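Local atomic coordinates of DnaD domain protein (Enterococcus faecalis, PDB entry 2I5U), a protein that is of unknown function but belongs to the DnaB/DnaD family, whose members probably take part in the initiation of DNA replication. Residues W27-D30 with F31-I34. Residues are numbered along the deposited sequence; the frame is centred on the assembly and turned at random. Where two conformers were deposited one is given.
Sequences WISD and FEKI
Trp27 and Phe31, one helical turn apart, illustrate how an i to i+4 aromatic pair can build the inner face of an amphipathic helix. Their planes are inclined by only 29°, but the rings are so far offset that little of one lies over the other: the centroid of the six-membered ring of Trp27 lies 5.4 Å from that of Phe31. What meets is the benzo side of the indole and one flank of the phenyl, with CE3 of Trp27 3.4 Å from CE2 of Phe31. The phenyl's CG sits beside its own backbone N (chi1 -81°), which turns the ring toward Trp27 and sets CD2 of Phe31 3.2 Å from the carbonyl O of Trp27. That oxygen accepts the amide N-H of Phe31 in a nearly straight bond. Trp27 NE1 makes weak hydrogen bonds with Tyr60 and Asn64, while Leu67 packs against its side chain and Ala41 and Leu44 against that of Phe31.

The remaining pairs run side by side. Glu32 extends along Ile28, placing OE2 of Glu32 3.8 Å from CG2 of Ile28. Lys33, fully extended, runs alongside Asp30; its NZ stays 4.2 Å from OD1 of Asp30, too far for a salt bridge, so any attraction is probably modest. In the backbone, N of Lys33 is shared between O of Ser29 at 3.0 Å and, more weakly, O of Asp30, before Ile34 N bonds to Phe31 O. The pairs lie in the C-terminal part of helix 18-32, whose aromatic side packs against helices 38-55 and 60-73 of a small all-helical DnaD-type domain.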
ATOM      1  N   TRP A  27       4.513   5.526   3.072  1.00 19.21           N
ATOM      2  CA  TRP A  27       4.489   5.216   1.643  1.00 19.37           C
ATOM      3  C   TRP A  27       3.719   6.270   0.874  1.00 20.09           C
ATOM      4  O   TRP A  27       4.132   6.664  -0.213  1.00 20.05           O
ATOM      5  CB  TRP A  27       3.862   3.836   1.388  1.00 19.38           C
ATOM      6  CG  TRP A  27       4.874   2.753   1.282  1.00 18.91           C
ATOM      7  CD1 TRP A  27       5.031   1.661   2.107  1.00 19.86           C
ATOM      8  CD2 TRP A  27       5.861   2.640   0.276  1.00 20.00           C
ATOM      9  NE1 TRP A  27       6.070   0.893   1.665  1.00 18.68           N
ATOM     10  CE2 TRP A  27       6.604   1.475   0.544  1.00 18.32           C
ATOM     11  CE3 TRP A  27       6.219   3.440  -0.818  1.00 19.19           C
ATOM     12  CZ2 TRP A  27       7.683   1.078  -0.257  1.00 20.04           C
ATOM     13  CZ3 TRP A  27       7.277   3.043  -1.621  1.00 20.03           C
ATOM     14  CH2 TRP A  27       8.006   1.874  -1.326  1.00 19.89           C
ATOM     15  N   ILE A  28       2.604   6.728   1.427  1.00 20.68           N
ATOM     16  CA  ILE A  28       1.833   7.794   0.791  1.00 21.12           C
ATOM     17  C   ILE A  28       2.710   9.045   0.654  1.00 21.09           C
ATOM     18  O   ILE A  28       2.752   9.673  -0.426  1.00 21.49           O
ATOM     19  CB  ILE A  28       0.524   8.107   1.568  1.00 20.98           C
ATOM     20  CG1 ILE A  28      -0.461   6.946   1.425  1.00 21.07           C
ATOM     21  CG2 ILE A  28      -0.109   9.410   1.065  1.00 20.64           C
ATOM     22  CD1 ILE A  28      -1.632   7.031   2.373  1.00 22.04           C
ATOM     23  N   SER A  29       3.425   9.390   1.724  0.50 21.32           N
ATOM     24  CA  SER A  29       4.346  10.533   1.704  0.50 21.67           C
ATOM     25  C   SER A  29       5.436  10.362   0.648  1.00 21.23           C
ATOM     26  O   SER A  29       5.803  11.335  -0.052  1.00 20.73           O
ATOM     27  CB  SER A  29       4.975  10.723   3.077  1.00 22.58           C
ATOM     28  OG  SER A  29       4.022  11.239   3.993  0.50 25.78           O
ATOM     29  N   ASP A  30       5.962   9.146   0.521  1.00 20.39           N
ATOM     30  CA  ASP A  30       7.051   8.887  -0.408  1.00 21.49           C
ATOM     31  C   ASP A  30       6.598   8.990  -1.862  1.00 21.62           C
ATOM     32  O   ASP A  30       7.319   9.533  -2.703  1.00 20.70           O
ATOM     33  CB  ASP A  30       7.742   7.550  -0.113  1.00 21.80           C
ATOM     34  CG  ASP A  30       8.740   7.643   1.040  1.00 24.41           C
ATOM     35  OD1 ASP A  30       9.058   8.767   1.501  1.00 27.63           O
ATOM     36  OD2 ASP A  30       9.218   6.587   1.478  1.00 27.19           O
ATOM     37  N   PHE A  31       5.384   8.536  -2.153  1.00 22.22           N
ATOM     38  CA  PHE A  31       4.844   8.699  -3.503  1.00 22.47           C
ATOM     39  C   PHE A  31       4.560  10.155  -3.783  1.00 22.49           C
ATOM     40  O   PHE A  31       4.773  10.614  -4.911  1.00 23.35           O
ATOM     41  CB  PHE A  31       3.619   7.816  -3.748  1.00 22.91           C
ATOM     42  CG  PHE A  31       3.974   6.394  -4.092  1.00 22.09           C
ATOM     43  CD1 PHE A  31       4.556   6.088  -5.317  1.00 22.91           C
ATOM     44  CD2 PHE A  31       3.798   5.375  -3.176  1.00 23.70           C
ATOM     45  CE1 PHE A  31       4.912   4.771  -5.620  1.00 23.51           C
ATOM     46  CE2 PHE A  31       4.158   4.068  -3.491  1.00 23.20           C
ATOM     47  CZ  PHE A  31       4.719   3.778  -4.699  1.00 22.94           C
ATOM     48  N   GLU A  32       4.130  10.905  -2.765  1.00 22.44           N
ATOM     49  CA  GLU A  32       3.937  12.363  -2.934  1.00 23.23           C
ATOM     50  C   GLU A  32       5.240  13.080  -3.260  1.00 22.89           C
ATOM     51  O   GLU A  32       5.247  14.049  -4.040  1.00 22.59           O
ATOM     52  CB  GLU A  32       3.287  12.984  -1.695  1.00 23.19           C
ATOM     53  CG  GLU A  32       1.796  12.663  -1.572  1.00 25.29           C
ATOM     54  CD  GLU A  32       1.209  12.987  -0.201  1.00 27.67           C
ATOM     55  OE1 GLU A  32       1.975  13.190   0.772  1.00 33.06           O
ATOM     56  OE2 GLU A  32      -0.031  13.013  -0.094  1.00 34.53           O
ATOM     57  N   LYS A  33       6.348  12.612  -2.693  1.00 22.55           N
ATOM     58  CA  LYS A  33       7.660  13.224  -2.934  1.00 23.16           C
ATOM     59  C   LYS A  33       8.121  13.103  -4.387  1.00 23.06           C
ATOM     60  O   LYS A  33       9.024  13.818  -4.798  1.00 22.10           O
ATOM     61  CB  LYS A  33       8.725  12.616  -2.026  1.00 22.95           C
ATOM     62  CG  LYS A  33       8.628  13.048  -0.570  1.00 23.68           C
ATOM     63  CD  LYS A  33       9.778  12.503   0.258  1.00 24.17           C
ATOM     64  CE  LYS A  33       9.569  12.803   1.745  1.00 25.93           C
ATOM     65  NZ  LYS A  33      10.756  12.448   2.574  1.00 28.04           N
ATOM     66  N   ILE A  34       7.540  12.187  -5.152  1.00 23.39           N
ATOM     67  CA  ILE A  34       7.858  12.110  -6.589  1.00 24.88           C
ATOM     68  C   ILE A  34       6.673  12.473  -7.474  1.00 24.57           C
ATOM     69  O   ILE A  34       6.677  12.200  -8.669  1.00 24.97           O
ATOM     70  CB  ILE A  34       8.485  10.753  -6.992  1.00 25.69           C
ATOM     71  CG1 ILE A  34       7.628   9.563  -6.554  1.00 26.81           C
ATOM     72  CG2 ILE A  34       9.860  10.638  -6.380  1.00 26.16           C
ATOM     73  CD1 ILE A  34       6.442   9.209  -7.475  1.00 28.77           C
TER